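Local coordinates for protein glucanase (Clostridium thermocellum, PDB 5GXX) that probably hydrolyses internal beta-1,4-glucosidic bonds of cellulose, acting as a calcium-binding family 9 endoglucanase of the cellulosome, at residues A[6-11]-A[431-436]; A[10-15]-A[82-87]; A[14-19]-A[383-388]; A[72-77]-A[312-317]. The protein carries 1 engineered substitution. All blocks are in the same frame, centred on the assembly; numbering follows the deposited sequence.

Contact 1 of 4, residues A[6-11]-A[431-436]; sequences NYAEAL and GTPLAN
Ala-8 and Glu-9, in the first turn of helix 7-20, lie alongside the loop 431-436, with Ala-8 CA 5.0 Å from Gly-431 CA and Glu-9 CA 4.6 Å from Pro-433 CA. Asn-6 precedes the helix as its N-cap and uses both ends of its amide. OD1 accepts from Glu-9 N at 3.1 Å, a capping bond in which the donor stands well above the carbonyl plane. On the other branch, ND2 gives a nearly straight bond to Thr-432 O (3.0 Å, 167° at the hydrogen), and this acceptor lies close to the plane of the amide. With CG anti to the backbone N (chi1 -173°), the amide is placed between the helix start and the loop. Ala-8 CB presses on the backbone of the loop, 3.4 Å from Gly-431 O, and also reaches CD of the Pro-433 ring. Further along, the extended chain of Glu-9 runs at a slant across Leu-434, whose CD2 comes to 3.5 Å from Glu-9 OE1. The carboxylate is paired with Lys-13 through OE2, so its contact with leucine is van der Waals packing beside a salt bridge. The two roles of Asn-6 imply that one amide both caps the helix and ties it to the loop that follows helix 412-429; the two bonds together hold the amide's rotation, and the ND2 bond satisfies a loop carbonyl.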
# COMPACT_ATOMS: atom_id res chain seq x y z
N ASN A 6 9.93 0.40 -54.48
CA ASN A 6 8.60 -0.05 -54.87
C ASN A 6 7.57 0.90 -54.26
O ASN A 6 7.10 0.66 -53.15
CB ASN A 6 8.35 -1.49 -54.44
CG ASN A 6 7.03 -2.04 -54.97
OD1 ASN A 6 6.17 -1.30 -55.45
ND2 ASN A 6 6.88 -3.35 -54.89
N TYR A 7 7.30 1.98 -54.97
CA TYR A 7 6.37 3.01 -54.52
C TYR A 7 4.95 2.48 -54.37
O TYR A 7 4.22 2.95 -53.50
CB TYR A 7 6.37 4.25 -55.43
CG TYR A 7 7.73 4.90 -55.55
CD1 TYR A 7 8.30 5.59 -54.48
CD2 TYR A 7 8.43 4.84 -56.76
CE1 TYR A 7 9.55 6.19 -54.61
CE2 TYR A 7 9.69 5.44 -56.90
CZ TYR A 7 10.24 6.08 -55.82
OH TYR A 7 11.47 6.68 -55.98
N ALA A 8 4.57 1.49 -55.18
CA ALA A 8 3.25 0.87 -55.04
C ALA A 8 3.10 0.17 -53.69
O ALA A 8 2.05 0.26 -53.06
CB ALA A 8 2.96 -0.12 -56.17
N GLU A 9 4.14 -0.55 -53.27
CA GLU A 9 4.11 -1.21 -51.96
C GLU A 9 4.12 -0.18 -50.83
O GLU A 9 3.39 -0.31 -49.86
CB GLU A 9 5.27 -2.19 -51.78
CG GLU A 9 5.23 -2.94 -50.44
CD GLU A 9 6.50 -3.73 -50.20
OE1 GLU A 9 7.03 -4.30 -51.18
OE2 GLU A 9 6.96 -3.80 -49.04
N ALA A 10 4.94 0.86 -50.97
CA ALA A 10 4.92 1.96 -50.00
C ALA A 10 3.52 2.57 -49.87
O ALA A 10 3.01 2.82 -48.77
CB ALA A 10 5.92 3.01 -50.40
N LEU A 11 2.89 2.83 -51.01
CA LEU A 11 1.53 3.36 -51.02
C LEU A 11 0.52 2.45 -50.35
O LEU A 11 -0.30 2.93 -49.54
CB LEU A 11 1.10 3.63 -52.46
CG LEU A 11 -0.33 4.13 -52.64
CD1 LEU A 11 -0.50 5.49 -51.95
CD2 LEU A 11 -0.67 4.23 -54.14
N GLY A 431 5.20 -0.47 -60.17
CA GLY A 431 5.49 -1.26 -58.99
C GLY A 431 4.26 -2.13 -58.77
O GLY A 431 3.13 -1.74 -59.10
N THR A 432 4.50 -3.31 -58.19
CA THR A 432 3.46 -4.27 -57.84
C THR A 432 3.24 -4.28 -56.33
O THR A 432 4.19 -4.40 -55.55
CB THR A 432 3.85 -5.69 -58.32
OG1 THR A 432 4.36 -5.63 -59.66
CG2 THR A 432 2.64 -6.62 -58.28
N PRO A 433 1.99 -4.17 -55.88
CA PRO A 433 1.77 -4.27 -54.43
C PRO A 433 2.01 -5.70 -53.91
O PRO A 433 2.02 -6.63 -54.71
CB PRO A 433 0.30 -3.85 -54.28
CG PRO A 433 -0.32 -4.29 -55.58
CD PRO A 433 0.72 -3.98 -56.61
N LEU A 434 2.22 -5.87 -52.61
CA LEU A 434 2.36 -7.20 -52.00
C LEU A 434 1.08 -8.01 -52.07
O LEU A 434 0.04 -7.58 -51.58
CB LEU A 434 2.74 -7.09 -50.52
CG LEU A 434 4.13 -6.62 -50.09
CD1 LEU A 434 4.30 -7.07 -48.63
CD2 LEU A 434 5.17 -7.26 -51.00
N ALA A 435 1.16 -9.21 -52.63
CA ALA A 435 -0.03 -10.04 -52.85
C ALA A 435 -0.76 -10.50 -51.59
O ALA A 435 -1.99 -10.53 -51.54
CB ALA A 435 0.30 -11.26 -53.73
N ASN A 436 -0.02 -10.88 -50.56
CA ASN A 436 -0.71 -11.53 -49.45
C ASN A 436 -0.80 -10.61 -48.23
O ASN A 436 -0.59 -11.02 -47.10
CB ASN A 436 -0.07 -12.90 -49.13
CG ASN A 436 0.15 -13.78 -50.37
OD1 ASN A 436 -0.80 -14.18 -51.06
ND2 ASN A 436 1.41 -14.10 -50.65

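Contact 2 of 4, residues A[10-15]-A[82-87]; sequences ALQKAI and SGQRLH
The amide of Gln-84 lies with one face against Gln-12, whose CB stands almost directly above Gln-84 CD at 3.6 Å, while Gln-12 CA and CG pack over the same face. On the opposite side of the plane, and displaced from its centre, comes the imidazole of His-87, with CD2 3.3 Å from Gln-84 OE1. The polar atoms of the amide are both engaged. NE2 donates to Ser-82 O at 3.1 Å, with this partner only 9° out of the amide plane, and OE1 accepts from a water 2.7 Å away that also donates to Gln-12 O. Gln-84 is bent at chi2 (-52°), which folds its end back beside its own loop and turns the flat group against the helix. The amide of Gln-12 is not stacked on it, since the two planes stand 58° apart; its OE1 accepts instead from Leu-434 N. Within the (alpha/alpha)6 barrel known for glycoside hydrolase family 9, helix 7-20 packs here on the loop leading into helix 85-101 and on the first turn of that helix. An ST turn shapes the approach to it, Ser-82 OG accepting from Gln-84 N while also bonding to Ile-79 O. Nearer the backbone, CB of Gln-84 is held between two aliphatic tips, Ile-15 CD1 at 3.7 Å and Leu-11 CD2 at 3.9 Å. Ile-15 turns its other branch, CG2, to the first turn of helix 85-101, 4.0 Å from His-87 CB.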
# COMPACT_ATOMS: atom_id res chain seq x y z
N ALA A 10 4.94 0.86 -50.97
CA ALA A 10 4.92 1.96 -50.00
C ALA A 10 3.52 2.57 -49.87
O ALA A 10 3.01 2.82 -48.77
CB ALA A 10 5.92 3.01 -50.40
N LEU A 11 2.89 2.83 -51.01
CA LEU A 11 1.53 3.36 -51.02
C LEU A 11 0.52 2.45 -50.35
O LEU A 11 -0.30 2.93 -49.54
CB LEU A 11 1.10 3.63 -52.46
CG LEU A 11 -0.33 4.13 -52.64
CD1 LEU A 11 -0.50 5.49 -51.95
CD2 LEU A 11 -0.67 4.23 -54.14
N GLN A 12 0.58 1.17 -50.71
CA GLN A 12 -0.26 0.13 -50.14
C GLN A 12 -0.18 0.13 -48.61
O GLN A 12 -1.20 0.11 -47.92
CB GLN A 12 0.17 -1.23 -50.72
CG GLN A 12 -0.47 -2.47 -50.09
CD GLN A 12 0.19 -3.74 -50.60
OE1 GLN A 12 1.41 -3.79 -50.78
NE2 GLN A 12 -0.62 -4.78 -50.83
N LYS A 13 1.04 0.22 -48.09
CA LYS A 13 1.24 0.23 -46.65
C LYS A 13 0.81 1.55 -46.02
O LYS A 13 0.17 1.54 -44.97
CB LYS A 13 2.69 -0.16 -46.31
CG LYS A 13 2.90 -1.63 -46.61
CD LYS A 13 4.36 -2.07 -46.47
CE LYS A 13 4.41 -3.59 -46.67
NZ LYS A 13 5.79 -4.12 -46.52
N ALA A 14 1.15 2.65 -46.69
CA ALA A 14 0.83 3.98 -46.19
C ALA A 14 -0.68 4.22 -46.04
O ALA A 14 -1.10 4.92 -45.12
CB ALA A 14 1.50 5.08 -47.03
N ILE A 15 -1.47 3.56 -46.88
CA ILE A 15 -2.93 3.60 -46.77
C ILE A 15 -3.45 2.74 -45.62
O ILE A 15 -4.34 3.17 -44.87
CB ILE A 15 -3.58 3.16 -48.10
CG1 ILE A 15 -3.19 4.14 -49.21
CG2 ILE A 15 -5.11 3.10 -47.96
CD1 ILE A 15 -3.43 3.56 -50.61
N SER A 82 -1.34 0.09 -59.36
CA SER A 82 -0.98 -0.17 -57.96
C SER A 82 -2.05 -0.96 -57.21
O SER A 82 -1.77 -1.56 -56.17
CB SER A 82 -0.75 1.14 -57.21
OG SER A 82 -1.97 1.84 -57.03
N GLY A 83 -3.29 -0.91 -57.71
CA GLY A 83 -4.41 -1.61 -57.08
C GLY A 83 -4.88 -0.96 -55.79
O GLY A 83 -5.64 -1.55 -55.02
N GLN A 84 -4.44 0.27 -55.54
CA GLN A 84 -4.74 0.94 -54.27
C GLN A 84 -5.88 1.95 -54.27
O GLN A 84 -6.25 2.44 -53.21
CB GLN A 84 -3.46 1.59 -53.72
CG GLN A 84 -2.34 0.55 -53.53
CD GLN A 84 -2.79 -0.64 -52.71
OE1 GLN A 84 -3.31 -0.47 -51.61
NE2 GLN A 84 -2.62 -1.85 -53.25
N ARG A 85 -6.43 2.29 -55.44
CA ARG A 85 -7.49 3.29 -55.51
C ARG A 85 -8.68 3.00 -54.59
O ARG A 85 -9.11 3.89 -53.85
CB ARG A 85 -8.01 3.49 -56.93
CG ARG A 85 -8.95 4.68 -56.98
CD ARG A 85 -9.49 4.91 -58.38
NE ARG A 85 -10.26 6.15 -58.43
CZ ARG A 85 -10.46 6.85 -59.54
NH1 ARG A 85 -9.96 6.45 -60.70
NH2 ARG A 85 -11.16 7.98 -59.49
N LEU A 86 -9.21 1.78 -54.63
CA LEU A 86 -10.39 1.47 -53.83
C LEU A 86 -10.06 1.47 -52.34
O LEU A 86 -10.88 1.89 -51.52
CB LEU A 86 -11.04 0.14 -54.26
CG LEU A 86 -11.74 0.16 -55.63
CD1 LEU A 86 -11.89 -1.25 -56.21
CD2 LEU A 86 -13.09 0.88 -55.57
N HIS A 87 -8.87 0.98 -51.98
CA HIS A 87 -8.41 1.11 -50.59
C HIS A 87 -8.37 2.55 -50.11
O HIS A 87 -8.84 2.86 -49.00
CB HIS A 87 -7.02 0.49 -50.37
CG HIS A 87 -7.00 -1.00 -50.50
ND1 HIS A 87 -7.76 -1.82 -49.70
CD2 HIS A 87 -6.34 -1.80 -51.36
CE1 HIS A 87 -7.56 -3.08 -50.06
NE2 HIS A 87 -6.69 -3.10 -51.06
O HOH W 1 -3.69 -0.63 -48.94

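Contact 3 of 4, residues A[14-19]-A[383-388]; sequences AIYFYE and VLYGAL
Tyr-16 and Tyr-385 form an offset edge-to-face aromatic pair, the edge of Tyr-385 directed at the face of Tyr-16, with centroids 5.8 Å apart and planes at 75°. Tyr-385 CB adds to it, packing 3.6 Å from Tyr-16 CD1. One face of the Tyr-385 ring is covered by Val-383 CG1 from its own segment. Apolar contacts gather round Phe-17: its CG stands anti to the backbone N (chi1 169°), bringing CD1 to 3.6 Å from Ala-387 CB, while Leu-384 CG arrives at the ring edge, near its plane. Backbone packing is close where Ala-14 CA and Gly-386 CA lie 3.9 Å apart. Gly-386 is the third residue of a type II turn from Leu-384 to Ala-387, and its positive phi (89°) suits that position. The polar link is indirect, through a water 2.7 Å from Tyr-16 OH that donates to Val-383 O. Around the contact, Phe-437 meets both tyrosine rings edge-to-face. Asn-415 of helix 412-429 bonds through ND2 to the carbonyls of Ala-14 and Gly-386, joining that helix to helix 7-20 and to the turn, while Ile-15, directed away from the turn, packs on helix 85-101.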
# COMPACT_ATOMS: atom_id res chain seq x y z
N ALA A 14 1.15 2.65 -46.69
CA ALA A 14 0.83 3.98 -46.19
C ALA A 14 -0.68 4.22 -46.04
O ALA A 14 -1.10 4.92 -45.12
CB ALA A 14 1.50 5.08 -47.03
N ILE A 15 -1.47 3.56 -46.88
CA ILE A 15 -2.93 3.60 -46.77
C ILE A 15 -3.45 2.74 -45.62
O ILE A 15 -4.34 3.17 -44.87
CB ILE A 15 -3.58 3.16 -48.10
CG1 ILE A 15 -3.19 4.14 -49.21
CG2 ILE A 15 -5.11 3.10 -47.96
CD1 ILE A 15 -3.43 3.56 -50.61
N TYR A 16 -2.89 1.54 -45.53
CA TYR A 16 -3.24 0.56 -44.49
C TYR A 16 -3.05 1.17 -43.11
O TYR A 16 -3.81 0.85 -42.19
CB TYR A 16 -2.38 -0.71 -44.67
CG TYR A 16 -2.49 -1.75 -43.58
CD1 TYR A 16 -1.63 -1.73 -42.46
CD2 TYR A 16 -3.42 -2.79 -43.66
CE1 TYR A 16 -1.69 -2.70 -41.48
CE2 TYR A 16 -3.48 -3.81 -42.70
CZ TYR A 16 -2.61 -3.74 -41.62
OH TYR A 16 -2.65 -4.70 -40.64
N PHE A 17 -2.04 2.03 -42.95
CA PHE A 17 -1.90 2.77 -41.70
C PHE A 17 -3.22 3.34 -41.19
O PHE A 17 -3.52 3.19 -40.00
CB PHE A 17 -0.82 3.86 -41.84
CG PHE A 17 -0.80 4.83 -40.68
CD1 PHE A 17 -0.25 4.49 -39.45
CD2 PHE A 17 -1.34 6.09 -40.84
CE1 PHE A 17 -0.22 5.39 -38.38
CE2 PHE A 17 -1.28 7.04 -39.79
CZ PHE A 17 -0.74 6.68 -38.55
N TYR A 18 -4.00 3.97 -42.07
CA TYR A 18 -5.26 4.57 -41.61
C TYR A 18 -6.23 3.54 -41.04
O TYR A 18 -7.00 3.86 -40.12
CB TYR A 18 -5.90 5.42 -42.70
CG TYR A 18 -5.08 6.65 -42.96
CD1 TYR A 18 -5.20 7.78 -42.15
CD2 TYR A 18 -4.12 6.68 -43.98
CE1 TYR A 18 -4.40 8.89 -42.34
CE2 TYR A 18 -3.33 7.80 -44.20
CZ TYR A 18 -3.48 8.90 -43.37
OH TYR A 18 -2.73 10.03 -43.58
N GLU A 19 -6.21 2.30 -41.52
CA GLU A 19 -7.06 1.26 -40.92
C GLU A 19 -6.62 0.91 -39.50
O GLU A 19 -7.43 0.51 -38.65
CB GLU A 19 -7.08 0.02 -41.80
CG GLU A 19 -7.84 0.31 -43.08
CD GLU A 19 -7.81 -0.81 -44.11
OE1 GLU A 19 -7.85 -2.00 -43.76
OE2 GLU A 19 -7.74 -0.46 -45.30
N VAL A 383 2.60 -4.97 -36.12
CA VAL A 383 3.34 -4.19 -37.13
C VAL A 383 2.46 -3.05 -37.61
O VAL A 383 1.42 -3.27 -38.21
CB VAL A 383 3.71 -5.04 -38.35
CG1 VAL A 383 4.56 -4.23 -39.34
CG2 VAL A 383 4.48 -6.26 -37.90
N LEU A 384 2.89 -1.82 -37.33
CA LEU A 384 2.14 -0.63 -37.76
C LEU A 384 2.51 -0.27 -39.21
O LEU A 384 3.09 0.78 -39.52
CB LEU A 384 2.41 0.54 -36.80
CG LEU A 384 1.55 1.80 -36.99
CD1 LEU A 384 0.10 1.61 -36.54
CD2 LEU A 384 2.18 2.93 -36.18
N TYR A 385 2.13 -1.15 -40.13
CA TYR A 385 2.55 -0.98 -41.51
C TYR A 385 2.21 0.39 -42.04
O TYR A 385 1.07 0.89 -41.91
CB TYR A 385 1.92 -2.00 -42.47
CG TYR A 385 2.46 -3.40 -42.36
CD1 TYR A 385 3.70 -3.74 -42.92
CD2 TYR A 385 1.71 -4.40 -41.75
CE1 TYR A 385 4.18 -5.04 -42.84
CE2 TYR A 385 2.19 -5.70 -41.67
CZ TYR A 385 3.42 -6.02 -42.21
OH TYR A 385 3.87 -7.32 -42.12
N GLY A 386 3.21 0.95 -42.72
CA GLY A 386 2.98 2.18 -43.45
C GLY A 386 3.17 3.49 -42.71
O GLY A 386 3.13 4.55 -43.33
N ALA A 387 3.33 3.44 -41.40
CA ALA A 387 3.47 4.67 -40.62
C ALA A 387 4.78 5.37 -40.90
O ALA A 387 5.84 4.79 -40.66
CB ALA A 387 3.34 4.36 -39.12
N LEU A 388 4.69 6.61 -41.38
CA LEU A 388 5.87 7.48 -41.51
C LEU A 388 6.21 8.05 -40.14
O LEU A 388 5.38 8.76 -39.57
CB LEU A 388 5.61 8.61 -42.51
CG LEU A 388 6.78 9.58 -42.77
CD1 LEU A 388 7.93 8.89 -43.51
CD2 LEU A 388 6.26 10.72 -43.62
O HOH W 2 -0.46 -4.99 -39.07

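Contact 4 of 4, residues A[72-77]-A[312-317]; sequences LYEYGD and AFVYAD
Tyr-75 reaches from the last turn of helix 58-75 to Val-314 and Asp-317 on helix 301-318. Its CB points toward the partner helix, and CG stands anti to the carbonyl carbon (chi1 -57°), which carries the ring toward helix 301-318. One ring face is covered by the preceding residue, Glu-74 CB lying 3.5 Å above its centre. Farther out, the two sides of the ring differ in partner: CE2 packs on Val-314 CG2 at 4.2 Å, whereas CE1 comes to 3.6 Å from Asp-317 OD2, which lies at the ring edge. CZ is about as near to that oxygen. At the tip, OH donates to Asp-317 OD2 in a short bond of 2.6 Å, on the anti side of the carboxylate and 24° out of its plane. Ring and carboxylate planes are almost perpendicular (85°). The same OD2 is in a salt bridge with Arg-424 NE, so one carboxylate oxygen serves both a phenol and an arginine, and the positive charge probably stabilises it as an anion. Glu-74 crosses Val-314 at about a right angle, its OE2 3.8 Å from Val-314 CG1; that oxygen is itself paired with Arg-258 and Trp-70. Helix 412-429 closes one flank of the contact, where Arg-424 and Leu-425 touch Phe-313 and Cys-423 touches Tyr-75, while helix 322-340 backs Phe-313 and helices 85-101 and 142-158 pack behind Leu-72.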
# COMPACT_ATOMS: atom_id res chain seq x y z
N LEU A 72 -6.37 11.71 -54.41
CA LEU A 72 -7.29 11.10 -55.36
C LEU A 72 -7.64 12.08 -56.48
O LEU A 72 -7.75 11.66 -57.64
CB LEU A 72 -8.56 10.61 -54.65
CG LEU A 72 -8.43 9.34 -53.81
CD1 LEU A 72 -9.65 9.13 -52.90
CD2 LEU A 72 -8.19 8.07 -54.63
N TYR A 73 -7.81 13.36 -56.15
CA TYR A 73 -8.18 14.39 -57.12
C TYR A 73 -7.12 14.55 -58.20
O TYR A 73 -7.45 14.73 -59.37
CB TYR A 73 -8.46 15.72 -56.40
CG TYR A 73 -8.89 16.87 -57.29
CD1 TYR A 73 -10.23 17.06 -57.64
CD2 TYR A 73 -7.96 17.80 -57.74
CE1 TYR A 73 -10.62 18.12 -58.45
CE2 TYR A 73 -8.34 18.87 -58.54
CZ TYR A 73 -9.68 19.02 -58.90
OH TYR A 73 -10.02 20.09 -59.70
N GLU A 74 -5.86 14.45 -57.82
CA GLU A 74 -4.76 14.62 -58.78
C GLU A 74 -4.40 13.35 -59.52
O GLU A 74 -4.12 13.38 -60.72
CB GLU A 74 -3.50 15.10 -58.06
CG GLU A 74 -3.67 16.45 -57.38
CD GLU A 74 -3.93 17.58 -58.34
OE1 GLU A 74 -3.63 17.46 -59.56
OE2 GLU A 74 -4.42 18.64 -57.89
N TYR A 75 -4.39 12.24 -58.79
CA TYR A 75 -3.70 11.04 -59.25
C TYR A 75 -4.57 9.78 -59.18
O TYR A 75 -4.11 8.69 -59.50
CB TYR A 75 -2.32 10.91 -58.53
CG TYR A 75 -1.41 12.13 -58.74
CD1 TYR A 75 -1.15 12.61 -60.02
CD2 TYR A 75 -0.80 12.79 -57.66
CE1 TYR A 75 -0.34 13.73 -60.23
CE2 TYR A 75 0.01 13.92 -57.86
CZ TYR A 75 0.24 14.38 -59.15
OH TYR A 75 1.03 15.49 -59.42
N GLY A 76 -5.84 9.91 -58.80
CA GLY A 76 -6.70 8.73 -58.64
C GLY A 76 -6.81 7.85 -59.87
O GLY A 76 -6.79 6.62 -59.78
N ASP A 77 -6.93 8.48 -61.04
CA ASP A 77 -6.98 7.75 -62.31
C ASP A 77 -5.64 7.16 -62.70
O ASP A 77 -5.58 6.22 -63.50
CB ASP A 77 -7.40 8.69 -63.44
CG ASP A 77 -8.85 9.09 -63.37
OD1 ASP A 77 -9.68 8.30 -62.86
OD2 ASP A 77 -9.16 10.20 -63.85
N ALA A 312 5.04 20.10 -54.50
CA ALA A 312 6.01 20.30 -55.57
C ALA A 312 5.68 19.47 -56.81
O ALA A 312 5.77 20.00 -57.93
CB ALA A 312 7.43 20.03 -55.07
N PHE A 313 5.26 18.22 -56.62
CA PHE A 313 4.84 17.39 -57.75
C PHE A 313 3.63 18.03 -58.44
O PHE A 313 3.58 18.11 -59.67
CB PHE A 313 4.47 15.97 -57.31
CG PHE A 313 5.63 15.03 -57.06
CD1 PHE A 313 6.70 14.88 -57.94
CD2 PHE A 313 5.59 14.20 -55.94
CE1 PHE A 313 7.73 13.98 -57.68
CE2 PHE A 313 6.59 13.26 -55.68
CZ PHE A 313 7.67 13.14 -56.55
N VAL A 314 2.62 18.42 -57.66
CA VAL A 314 1.40 18.98 -58.23
C VAL A 314 1.72 20.26 -59.00
O VAL A 314 1.24 20.46 -60.12
CB VAL A 314 0.31 19.22 -57.15
CG1 VAL A 314 -0.87 20.01 -57.75
CG2 VAL A 314 -0.20 17.92 -56.56
N TYR A 315 2.57 21.11 -58.44
CA TYR A 315 2.91 22.35 -59.10
C TYR A 315 3.73 22.09 -60.37
O TYR A 315 3.43 22.63 -61.43
CB TYR A 315 3.64 23.32 -58.15
CG TYR A 315 3.82 24.66 -58.84
CD1 TYR A 315 2.71 25.46 -59.14
CD2 TYR A 315 5.09 25.11 -59.21
CE1 TYR A 315 2.85 26.66 -59.82
CE2 TYR A 315 5.25 26.33 -59.87
CZ TYR A 315 4.12 27.10 -60.16
OH TYR A 315 4.24 28.30 -60.81
N ALA A 316 4.74 21.24 -60.27
CA ALA A 316 5.55 20.90 -61.44
C ALA A 316 4.70 20.33 -62.56
O ALA A 316 4.89 20.66 -63.73
CB ALA A 316 6.65 19.92 -61.06
N ASP A 317 3.75 19.46 -62.22
CA ASP A 317 2.89 18.87 -63.24
C ASP A 317 1.94 19.87 -63.89
O ASP A 317 1.40 19.59 -64.97
CB ASP A 317 2.06 17.74 -62.62
CG ASP A 317 2.86 16.47 -62.44
OD1 ASP A 317 3.95 16.36 -63.05
OD2 ASP A 317 2.40 15.59 -61.68

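In the fold
Contacts 1, 2 and 3 succeed one another along helix 7-20. Contacts 1 and 2 have centres about 8 Å apart and share Ala-10 and Leu-11; Pro-433 packs on Gln-84, with Pro-433 CB 3.7 Å from Gln-84 NE2. The centre of contact 3 lies about 10 Å from that of contact 2, and Lys-13 CB is 3.7 Å from Gly-386 CA. Contact 4 stands apart, its centre about 16 Å from that of contact 2, but Arg-85 NH1 reaches Asp-77 OD1 at 2.9 Å in a salt bridge between them. Helix 412-429 touches all four contacts. The residues coordinating the two calcium ions lie outside every segment, and the contacts join helices to one another and to loops of the catalytic domain.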